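PDB 6BSN: bifunctional protein PutA from Bradyrhizobium diazoefficiens, which probably oxidizes proline to glutamate in two steps, using FAD in a proline dehydrogenase section and NAD in an aldehyde dehydrogenase section. Local coordinates for residues A281-R286 / D349-R354; Y316-S321 / P364-K369. The protein carries 1 engineered substitution. All coordinates share one frame; numbering follows the deposited sequence.

Contact 1 (A281-R286 / D349-R354); sequences AEEADR and DTEIKR. With FDA (dihydroflavine-adenine dinucleotide), chain C; PRO (proline), chain G; SO4 (sulfate ion), chain O.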
loop_
_atom_site.group_PDB
_atom_site.type_symbol
_atom_site.label_atom_id
_atom_site.label_comp_id
_atom_site.label_asym_id
_atom_site.label_seq_id
_atom_site.Cartn_x
_atom_site.Cartn_y
_atom_site.Cartn_z
ATOM N N ALA A 281 -34.909 -35.651 -4.388
ATOM C CA ALA A 281 -34.123 -35.030 -5.443
ATOM C C ALA A 281 -32.646 -35.138 -5.093
ATOM O O ALA A 281 -32.247 -34.916 -3.945
ATOM C CB ALA A 281 -34.507 -33.566 -5.660
ATOM N N GLU A 282 -31.844 -35.494 -6.086
ATOM C CA GLU A 282 -30.429 -35.745 -5.846
ATOM C C GLU A 282 -29.623 -34.744 -6.672
ATOM O O GLU A 282 -30.035 -33.583 -6.804
ATOM C CB GLU A 282 -30.106 -37.211 -6.161
ATOM C CG GLU A 282 -31.030 -38.191 -5.369
ATOM C CD GLU A 282 -30.666 -39.645 -5.527
ATOM O OE1 GLU A 282 -29.593 -40.034 -4.998
ATOM O OE2 GLU A 282 -31.462 -40.395 -6.172
ATOM N N GLU A 283 -28.480 -35.159 -7.215
ATOM C CA GLU A 283 -27.573 -34.208 -7.848
ATOM C C GLU A 283 -28.190 -33.592 -9.102
ATOM O O GLU A 283 -29.118 -34.133 -9.712
ATOM C CB GLU A 283 -26.247 -34.880 -8.201
ATOM C CG GLU A 283 -25.487 -35.419 -6.998
ATOM C CD GLU A 283 -25.880 -36.870 -6.619
ATOM O OE1 GLU A 283 -25.095 -37.487 -5.876
ATOM O OE2 GLU A 283 -26.949 -37.391 -7.044
ATOM N N ALA A 284 -27.632 -32.450 -9.511
ATOM C CA ALA A 284 -28.208 -31.736 -10.647
ATOM C C ALA A 284 -28.061 -32.515 -11.953
ATOM O O ALA A 284 -28.944 -32.427 -12.821
ATOM C CB ALA A 284 -27.590 -30.342 -10.767
ATOM N N ASP A 285 -26.975 -33.284 -12.120
ATOM C CA ASP A 285 -26.839 -34.033 -13.373
ATOM C C ASP A 285 -27.772 -35.243 -13.447
ATOM O O ASP A 285 -27.775 -35.937 -14.471
ATOM C CB ASP A 285 -25.376 -34.475 -13.609
ATOM C CG ASP A 285 -24.901 -35.546 -12.619
ATOM O OD1 ASP A 285 -25.671 -35.903 -11.709
ATOM O OD2 ASP A 285 -23.747 -36.021 -12.733
ATOM N N ARG A 286 -28.563 -35.509 -12.406
ATOM C CA ARG A 286 -29.582 -36.555 -12.439
ATOM C C ARG A 286 -31.004 -36.007 -12.530
ATOM O O ARG A 286 -31.951 -36.800 -12.636
ATOM C CB ARG A 286 -29.458 -37.452 -11.196
ATOM C CG ARG A 286 -28.235 -38.372 -11.199
ATOM C CD ARG A 286 -27.931 -38.881 -9.787
ATOM N NE ARG A 286 -27.266 -40.177 -9.837
ATOM C CZ ARG A 286 -26.699 -40.783 -8.800
ATOM N NH1 ARG A 286 -26.684 -40.201 -7.602
ATOM N NH2 ARG A 286 -26.146 -41.982 -8.974
ATOM N N ASP A 349 -22.292 -27.929 -2.254
ATOM C CA ASP A 349 -20.840 -28.028 -2.425
ATOM C C ASP A 349 -20.483 -28.982 -3.547
ATOM O O ASP A 349 -19.550 -28.729 -4.315
ATOM C CB ASP A 349 -20.179 -28.487 -1.125
ATOM C CG ASP A 349 -20.359 -27.494 -0.005
ATOM O OD1 ASP A 349 -19.633 -26.487 0.012
ATOM O OD2 ASP A 349 -21.265 -27.694 0.825
ATOM N N THR A 350 -21.215 -30.088 -3.655
ATOM C CA THR A 350 -20.983 -31.037 -4.737
ATOM C C THR A 350 -21.209 -30.381 -6.092
ATOM O O THR A 350 -20.421 -30.563 -7.024
ATOM C CB THR A 350 -21.898 -32.248 -4.557
ATOM O OG1 THR A 350 -21.514 -32.944 -3.369
ATOM C CG2 THR A 350 -21.800 -33.182 -5.734
ATOM N N GLU A 351 -22.300 -29.625 -6.228
ATOM C CA GLU A 351 -22.574 -28.987 -7.508
ATOM C C GLU A 351 -21.487 -27.987 -7.883
ATOM O O GLU A 351 -21.113 -27.884 -9.056
ATOM C CB GLU A 351 -23.947 -28.319 -7.479
ATOM C CG GLU A 351 -25.116 -29.254 -7.108
ATOM C CD GLU A 351 -25.308 -30.401 -8.081
ATOM O OE1 GLU A 351 -26.169 -31.272 -7.813
ATOM O OE2 GLU A 351 -24.625 -30.425 -9.130
ATOM N N ILE A 352 -20.987 -27.214 -6.915
ATOM C CA ILE A 352 -19.923 -26.260 -7.222
ATOM C C ILE A 352 -18.681 -26.996 -7.719
ATOM O O ILE A 352 -18.164 -26.722 -8.809
ATOM C CB ILE A 352 -19.599 -25.386 -5.996
ATOM C CG1 ILE A 352 -20.825 -24.580 -5.552
ATOM C CG2 ILE A 352 -18.450 -24.422 -6.334
ATOM C CD1 ILE A 352 -21.501 -23.829 -6.684
ATOM N N LYS A 353 -18.196 -27.948 -6.921
ATOM C CA LYS A 353 -16.996 -28.707 -7.273
ATOM C C LYS A 353 -17.143 -29.364 -8.635
ATOM O O LYS A 353 -16.236 -29.300 -9.473
ATOM C CB LYS A 353 -16.714 -29.759 -6.188
ATOM C CG LYS A 353 -15.428 -30.601 -6.424
ATOM C CD LYS A 353 -15.042 -31.377 -5.184
ATOM C CE LYS A 353 -13.637 -31.972 -5.307
ATOM N NZ LYS A 353 -13.330 -32.969 -4.215
ATOM N N ARG A 354 -18.296 -29.998 -8.875
ATOM C CA ARG A 354 -18.485 -30.723 -10.126
ATOM C C ARG A 354 -18.433 -29.800 -11.336
ATOM O O ARG A 354 -17.865 -30.161 -12.372
ATOM C CB ARG A 354 -19.812 -31.472 -10.103
ATOM C CG ARG A 354 -19.750 -32.834 -9.421
ATOM C CD ARG A 354 -21.199 -33.386 -9.278
ATOM N NE ARG A 354 -21.243 -34.726 -8.697
ATOM C CZ ARG A 354 -22.215 -35.612 -8.915
ATOM N NH1 ARG A 354 -22.156 -36.806 -8.346
ATOM N NH2 ARG A 354 -23.247 -35.310 -9.691
HETATM P PA FDA C . -31.213 -22.879 5.485
HETATM O O1A FDA C . -30.128 -22.488 6.528
HETATM O O2A FDA C . -32.260 -21.968 5.162
HETATM O O5B FDA C . -30.768 -23.053 4.082
HETATM C C5B FDA C . -29.614 -23.843 3.821
HETATM C C4B FDA C . -29.501 -24.127 2.325
HETATM O O4B FDA C . -29.179 -22.982 1.583
HETATM C C3B FDA C . -28.454 -25.117 1.925
HETATM O O3B FDA C . -28.878 -26.395 2.155
HETATM C C2B FDA C . -28.297 -24.829 0.487
HETATM O O2B FDA C . -29.274 -25.482 -0.254
HETATM C C1B FDA C . -28.498 -23.350 0.431
HETATM N N9A FDA C . -27.260 -22.591 0.358
HETATM C C8A FDA C . -26.262 -22.465 1.314
HETATM N N7A FDA C . -25.300 -21.688 0.839
HETATM C C5A FDA C . -25.629 -21.275 -0.450
HETATM C C6A FDA C . -25.028 -20.479 -1.407
HETATM N N6A FDA C . -23.759 -19.856 -1.145
HETATM N N1A FDA C . -25.627 -20.267 -2.588
HETATM C C2A FDA C . -26.816 -20.829 -2.886
HETATM N N3A FDA C . -27.435 -21.612 -1.962
HETATM C C4A FDA C . -26.884 -21.844 -0.772
HETATM N N1 FDA C . -32.502 -31.744 -0.068
HETATM C C2 FDA C . -32.365 -32.238 -1.401
HETATM O O2 FDA C . -31.365 -31.698 -2.172
HETATM N N3 FDA C . -33.236 -33.247 -1.890
HETATM C C4 FDA C . -34.245 -33.762 -1.050
HETATM O O4 FDA C . -35.106 -34.732 -1.493
HETATM C C4X FDA C . -34.391 -33.238 0.337
HETATM N N5 FDA C . -35.388 -33.787 1.210
HETATM C C5X FDA C . -35.631 -33.116 2.478
HETATM C C6 FDA C . -36.802 -33.547 3.309
HETATM C C7 FDA C . -37.070 -32.837 4.510
HETATM C C7M FDA C . -38.242 -33.257 5.354
HETATM C C8 FDA C . -36.241 -31.737 4.918
HETATM C C8M FDA C . -36.500 -30.963 6.188
HETATM C C9 FDA C . -35.141 -31.343 4.128
HETATM C C9A FDA C . -34.847 -32.072 2.873
HETATM N N10 FDA C . -33.665 -31.723 2.110
HETATM C C10 FDA C . -33.541 -32.265 0.790
HETATM C "C1'" FDA C . -32.588 -30.867 2.643
HETATM C "C2'" FDA C . -32.770 -29.427 2.195
HETATM O "O2'" FDA C . -32.578 -29.322 0.829
HETATM C "C3'" FDA C . -31.799 -28.505 2.913
HETATM O "O3'" FDA C . -30.545 -28.970 2.629
HETATM C "C4'" FDA C . -31.914 -28.427 4.437
HETATM O "O4'" FDA C . -33.215 -28.678 4.851
HETATM C "C5'" FDA C . -31.505 -27.050 4.948
HETATM O "O5'" FDA C . -32.241 -26.030 4.300
HETATM P P FDA C . -33.151 -24.953 5.076
HETATM O O1P FDA C . -34.341 -24.282 4.320
HETATM O O2P FDA C . -33.498 -25.784 6.361
HETATM O O3P FDA C . -31.981 -24.104 5.848
HETATM N N PRO G . -21.456 -42.576 -10.780
HETATM C CA PRO G . -22.782 -42.211 -11.237
HETATM C C PRO G . -23.274 -40.893 -10.587
HETATM O O PRO G . -22.915 -40.576 -9.419
HETATM C CB PRO G . -23.726 -43.347 -10.935
HETATM C CG PRO G . -22.822 -44.561 -10.763
HETATM C CD PRO G . -21.385 -43.990 -10.569
HETATM O OXT PRO G . -24.048 -40.124 -11.225
HETATM S S SO4 O . -18.939 -36.803 -6.673
HETATM O O1 SO4 O . -18.042 -36.898 -5.523
HETATM O O2 SO4 O . -19.408 -35.431 -6.851
HETATM O O3 SO4 O . -20.078 -37.689 -6.432
HETATM O O4 SO4 O . -18.223 -37.191 -7.891
HETATM O O HOH W 1 -28.561 -30.858 -6.484
HETATM O O HOH W 2 -24.534 -32.671 -10.814
HETATM O O HOH W 3 -24.825 -37.902 -9.850
#
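A284 and E351 meet where a beta-alpha loop of the proline dehydrogenase barrel, after strand 276-279, packs on helix 348-357. This is the tight, buried side. A284 N donates to E351 OE1 on its syn side, 27° out of the carboxylate plane; modelled at 2.5 Å, the bond is shorter than usual and its length doubtful, but A284 CB rests against the same carboxylate. Water 1 ties E351 OE1 to E282 O, and water 2 ties E351 OE2 to D285 N and R354 NH2.

The other side is partly exposed and built from charges. The bend of E283 at chi2 (88°) folds its carboxylate back beside R354, the two planes nearly parallel, with E283 CG over one guanidinium face, 3.5 Å from R354 NH2. E283 OE1 lies 3.9 Å from R354 NH1, a long charge pairing to which no N-H points; E283 OE2 takes R286 NH1 at 2.9 Å. D285 OD2 makes a salt bridge to R354 NH2 at 3.2 Å and another to R358. R286 and R354 both belong to the pocket of a bound proline, which lies over one face of the R286 guanidinium. A methionine in place of R354 would probably leave E283 without the cation beside its carboxylate and cost D285 its bond to NH2. A sulfate, probably from the crystallisation liquor, receives R354 NE on O2 at 2.7 Å, almost straight at 170°.

Contact 2 (Y316-S321 / P364-K369); sequences YQKRAS and PVFTRK. With FDA (dihydroflavine-adenine dinucleotide), chain C; SO4 (sulfate ion), chain I.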
loop_
_atom_site.group_PDB
_atom_site.type_symbol
_atom_site.label_atom_id
_atom_site.label_comp_id
_atom_site.label_asym_id
_atom_site.label_seq_id
_atom_site.Cartn_x
_atom_site.Cartn_y
_atom_site.Cartn_z
ATOM N N TYR A 316 -32.639 -24.392 -4.945
ATOM C CA TYR A 316 -31.357 -23.766 -5.250
ATOM C C TYR A 316 -30.940 -23.960 -6.700
ATOM O O TYR A 316 -29.889 -23.438 -7.094
ATOM C CB TYR A 316 -30.247 -24.245 -4.286
ATOM C CG TYR A 316 -29.716 -25.678 -4.358
ATOM C CD1 TYR A 316 -30.229 -26.626 -5.248
ATOM C CD2 TYR A 316 -28.675 -26.074 -3.515
ATOM C CE1 TYR A 316 -29.717 -27.933 -5.287
ATOM C CE2 TYR A 316 -28.157 -27.370 -3.542
ATOM C CZ TYR A 316 -28.689 -28.302 -4.431
ATOM O OH TYR A 316 -28.181 -29.598 -4.468
ATOM N N GLN A 317 -31.734 -24.678 -7.496
ATOM C CA GLN A 317 -31.437 -24.889 -8.908
ATOM C C GLN A 317 -32.139 -23.837 -9.748
ATOM O O GLN A 317 -33.324 -23.549 -9.545
ATOM C CB GLN A 317 -31.873 -26.284 -9.377
ATOM C CG GLN A 317 -31.101 -27.456 -8.748
ATOM C CD GLN A 317 -30.963 -28.636 -9.692
ATOM O OE1 GLN A 317 -30.696 -28.467 -10.883
ATOM N NE2 GLN A 317 -31.170 -29.842 -9.170
ATOM N N LYS A 318 -31.409 -23.284 -10.714
ATOM C CA LYS A 318 -32.017 -22.326 -11.621
ATOM C C LYS A 318 -33.158 -22.950 -12.416
ATOM O O LYS A 318 -34.060 -22.232 -12.865
ATOM C CB LYS A 318 -30.940 -21.751 -12.546
ATOM C CG LYS A 318 -29.813 -21.059 -11.772
ATOM C CD LYS A 318 -28.536 -20.933 -12.605
ATOM C CE LYS A 318 -27.488 -20.096 -11.866
ATOM N NZ LYS A 318 -26.221 -19.940 -12.645
ATOM N N ARG A 319 -33.160 -24.269 -12.570
ATOM C CA ARG A 319 -34.246 -24.932 -13.283
ATOM C C ARG A 319 -35.458 -25.203 -12.395
ATOM O O ARG A 319 -36.451 -25.733 -12.896
ATOM C CB ARG A 319 -33.749 -26.248 -13.887
ATOM C CG ARG A 319 -32.733 -26.077 -14.998
ATOM C CD ARG A 319 -32.120 -27.423 -15.430
ATOM N NE ARG A 319 -31.337 -28.017 -14.351
ATOM C CZ ARG A 319 -30.835 -29.253 -14.366
ATOM N NH1 ARG A 319 -31.028 -30.047 -15.406
ATOM N NH2 ARG A 319 -30.150 -29.708 -13.315
ATOM N N ALA A 320 -35.413 -24.841 -11.106
ATOM C CA ALA A 320 -36.481 -25.241 -10.183
ATOM C C ALA A 320 -37.860 -24.822 -10.694
ATOM O O ALA A 320 -38.797 -25.630 -10.742
ATOM C CB ALA A 320 -36.221 -24.650 -8.800
ATOM N N SER A 321 -37.995 -23.562 -11.111
ATOM C CA SER A 321 -39.295 -23.073 -11.560
ATOM C C SER A 321 -39.795 -23.851 -12.777
ATOM O O SER A 321 -40.997 -24.109 -12.909
ATOM C CB SER A 321 -39.215 -21.573 -11.871
ATOM O OG SER A 321 -40.520 -21.075 -12.125
ATOM N N PRO A 364 -25.298 -24.972 -12.184
ATOM C CA PRO A 364 -26.747 -25.217 -12.161
ATOM C C PRO A 364 -27.433 -24.660 -10.927
ATOM O O PRO A 364 -28.668 -24.594 -10.900
ATOM C CB PRO A 364 -26.838 -26.749 -12.192
ATOM C CG PRO A 364 -25.595 -27.196 -11.473
ATOM C CD PRO A 364 -24.533 -26.219 -11.996
ATOM N N VAL A 365 -26.683 -24.284 -9.902
ATOM C CA VAL A 365 -27.256 -23.759 -8.674
ATOM C C VAL A 365 -26.874 -22.296 -8.519
ATOM O O VAL A 365 -25.895 -21.818 -9.093
ATOM C CB VAL A 365 -26.799 -24.566 -7.443
ATOM C CG1 VAL A 365 -27.438 -25.929 -7.442
ATOM C CG2 VAL A 365 -25.265 -24.673 -7.444
ATOM N N PHE A 366 -27.670 -21.576 -7.732
ATOM C CA PHE A 366 -27.248 -20.256 -7.283
ATOM C C PHE A 366 -26.013 -20.391 -6.402
ATOM O O PHE A 366 -25.783 -21.431 -5.775
ATOM C CB PHE A 366 -28.399 -19.558 -6.539
ATOM C CG PHE A 366 -29.655 -19.424 -7.388
ATOM C CD1 PHE A 366 -29.686 -18.538 -8.461
ATOM C CD2 PHE A 366 -30.768 -20.212 -7.145
ATOM C CE1 PHE A 366 -30.820 -18.429 -9.261
ATOM C CE2 PHE A 366 -31.899 -20.114 -7.944
ATOM C CZ PHE A 366 -31.931 -19.231 -8.999
ATOM N N THR A 367 -25.200 -19.327 -6.374
ATOM C CA THR A 367 -23.977 -19.305 -5.580
ATOM C C THR A 367 -24.062 -18.344 -4.408
ATOM O O THR A 367 -23.152 -18.320 -3.578
ATOM C CB THR A 367 -22.755 -18.945 -6.450
ATOM O OG1 THR A 367 -22.995 -17.727 -7.173
ATOM C CG2 THR A 367 -22.484 -20.039 -7.457
ATOM N N ARG A 368 -25.141 -17.592 -4.292
ATOM C CA ARG A 368 -25.411 -16.784 -3.111
ATOM C C ARG A 368 -26.628 -17.350 -2.410
ATOM O O ARG A 368 -27.657 -17.605 -3.044
ATOM C CB ARG A 368 -25.646 -15.310 -3.467
ATOM C CG ARG A 368 -24.353 -14.566 -3.695
ATOM C CD ARG A 368 -24.584 -13.061 -3.716
ATOM N NE ARG A 368 -25.092 -12.523 -2.452
ATOM C CZ ARG A 368 -25.419 -11.242 -2.271
ATOM N NH1 ARG A 368 -25.282 -10.367 -3.270
ATOM N NH2 ARG A 368 -25.876 -10.826 -1.095
ATOM N N LYS A 369 -26.487 -17.554 -1.104
ATOM C CA LYS A 369 -27.551 -18.110 -0.286
ATOM C C LYS A 369 -28.857 -17.331 -0.433
ATOM O O LYS A 369 -29.941 -17.928 -0.535
ATOM C CB LYS A 369 -27.088 -18.118 1.171
ATOM C CG LYS A 369 -27.554 -19.301 1.986
ATOM C CD LYS A 369 -28.933 -19.071 2.505
ATOM C CE LYS A 369 -29.260 -20.000 3.660
ATOM N NZ LYS A 369 -30.548 -19.538 4.240
HETATM P PA FDA C . -31.213 -22.879 5.485
HETATM O O1A FDA C . -30.128 -22.488 6.528
HETATM O O2A FDA C . -32.260 -21.968 5.162
HETATM O O5B FDA C . -30.768 -23.053 4.082
HETATM C C5B FDA C . -29.614 -23.843 3.821
HETATM C C4B FDA C . -29.501 -24.127 2.325
HETATM O O4B FDA C . -29.179 -22.982 1.583
HETATM C C3B FDA C . -28.454 -25.117 1.925
HETATM O O3B FDA C . -28.878 -26.395 2.155
HETATM C C2B FDA C . -28.297 -24.829 0.487
HETATM O O2B FDA C . -29.274 -25.482 -0.254
HETATM C C1B FDA C . -28.498 -23.350 0.431
HETATM N N9A FDA C . -27.260 -22.591 0.358
HETATM C C8A FDA C . -26.262 -22.465 1.314
HETATM N N7A FDA C . -25.300 -21.688 0.839
HETATM C C5A FDA C . -25.629 -21.275 -0.450
HETATM C C6A FDA C . -25.028 -20.479 -1.407
HETATM N N6A FDA C . -23.759 -19.856 -1.145
HETATM N N1A FDA C . -25.627 -20.267 -2.588
HETATM C C2A FDA C . -26.816 -20.829 -2.886
HETATM N N3A FDA C . -27.435 -21.612 -1.962
HETATM C C4A FDA C . -26.884 -21.844 -0.772
HETATM N N1 FDA C . -32.502 -31.744 -0.068
HETATM C C2 FDA C . -32.365 -32.238 -1.401
HETATM O O2 FDA C . -31.365 -31.698 -2.172
HETATM N N3 FDA C . -33.236 -33.247 -1.890
HETATM C C4 FDA C . -34.245 -33.762 -1.050
HETATM O O4 FDA C . -35.106 -34.732 -1.493
HETATM C C4X FDA C . -34.391 -33.238 0.337
HETATM N N5 FDA C . -35.388 -33.787 1.210
HETATM C C5X FDA C . -35.631 -33.116 2.478
HETATM C C6 FDA C . -36.802 -33.547 3.309
HETATM C C7 FDA C . -37.070 -32.837 4.510
HETATM C C7M FDA C . -38.242 -33.257 5.354
HETATM C C8 FDA C . -36.241 -31.737 4.918
HETATM C C8M FDA C . -36.500 -30.963 6.188
HETATM C C9 FDA C . -35.141 -31.343 4.128
HETATM C C9A FDA C . -34.847 -32.072 2.873
HETATM N N10 FDA C . -33.665 -31.723 2.110
HETATM C C10 FDA C . -33.541 -32.265 0.790
HETATM C "C1'" FDA C . -32.588 -30.867 2.643
HETATM C "C2'" FDA C . -32.770 -29.427 2.195
HETATM O "O2'" FDA C . -32.578 -29.322 0.829
HETATM C "C3'" FDA C . -31.799 -28.505 2.913
HETATM O "O3'" FDA C . -30.545 -28.970 2.629
HETATM C "C4'" FDA C . -31.914 -28.427 4.437
HETATM O "O4'" FDA C . -33.215 -28.678 4.851
HETATM C "C5'" FDA C . -31.505 -27.050 4.948
HETATM O "O5'" FDA C . -32.241 -26.030 4.300
HETATM P P FDA C . -33.151 -24.953 5.076
HETATM O O1P FDA C . -34.341 -24.282 4.320
HETATM O O2P FDA C . -33.498 -25.784 6.361
HETATM O O3P FDA C . -31.981 -24.104 5.848
HETATM S S SO4 I . -25.714 -14.092 0.935
HETATM O O1 SO4 I . -26.341 -14.673 2.113
HETATM O O2 SO4 I . -24.283 -14.385 0.891
HETATM O O3 SO4 I . -25.900 -12.638 0.967
HETATM O O4 SO4 I . -26.342 -14.607 -0.281
HETATM O O HOH W 4 -24.574 -19.446 -9.935
HETATM O O HOH W 5 -30.417 -25.723 -12.775
#
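A single antiparallel beta bridge joins two loops beside the adenine end of the FAD site. Q317 and V365 form its non-hydrogen-bonded pair, their CA atoms 4.3 Å apart, and one backbone bond flanks the pair on each side: F366 N to Y316 O at 3.0 Å, and K318 N to P364 O, also 3.0 Å. CA-H...O contacts from V365 CA to Y316 O and from Q317 CA to P364 O supplement them.

Two CH-pi contacts flank the bridge. V365 CG1 sits over the centre of the Y316 ring, 3.7 Å from its centroid and 14° off the normal; Y316 chi1 of 70°, with CG between the backbone N and the carbonyl carbon, lays the ring alongside V365, and its OH bonds to Y347 N. K318 CG lies over one face of the F366 ring, toward its rim, 4.1 Å from the centroid, before the extended chain carries NZ to a salt bridge with D18.

Past the bridge, 364-369 turns to the cofactor. T367 O accepts the adenine N6A at 2.9 Å, and K369 NZ reaches FDA O2A at 3.1 Å. Both segments lie in connections that follow strands 309-314 and 338-343, on the C-terminal side of the barrel, where TIM-barrel enzymes carry their active sites.

From the N terminus the segments run 281-286, 316-321, 349-354, 364-369. Contact 1 closes a loop with 62 residues between its segments, contact 2 one with 42, and because the segments alternate the two closures cross rather than nest. Contact 1 joins the loop after strand 276-279 to helix 348-357; contact 2 joins the turn that runs into the start of helix 320-333 to the loop leading into helix 369-385. Their centres lie 11 Å apart and they touch directly: A284 O is 3.0 Å from R319 NH2, a probable hydrogen bond, and E351 CB packs on V365 CG2. Both reach the same cofactor, contact 1 through A281 at the flavin ring, contact 2 at the adenine and pyrophosphate.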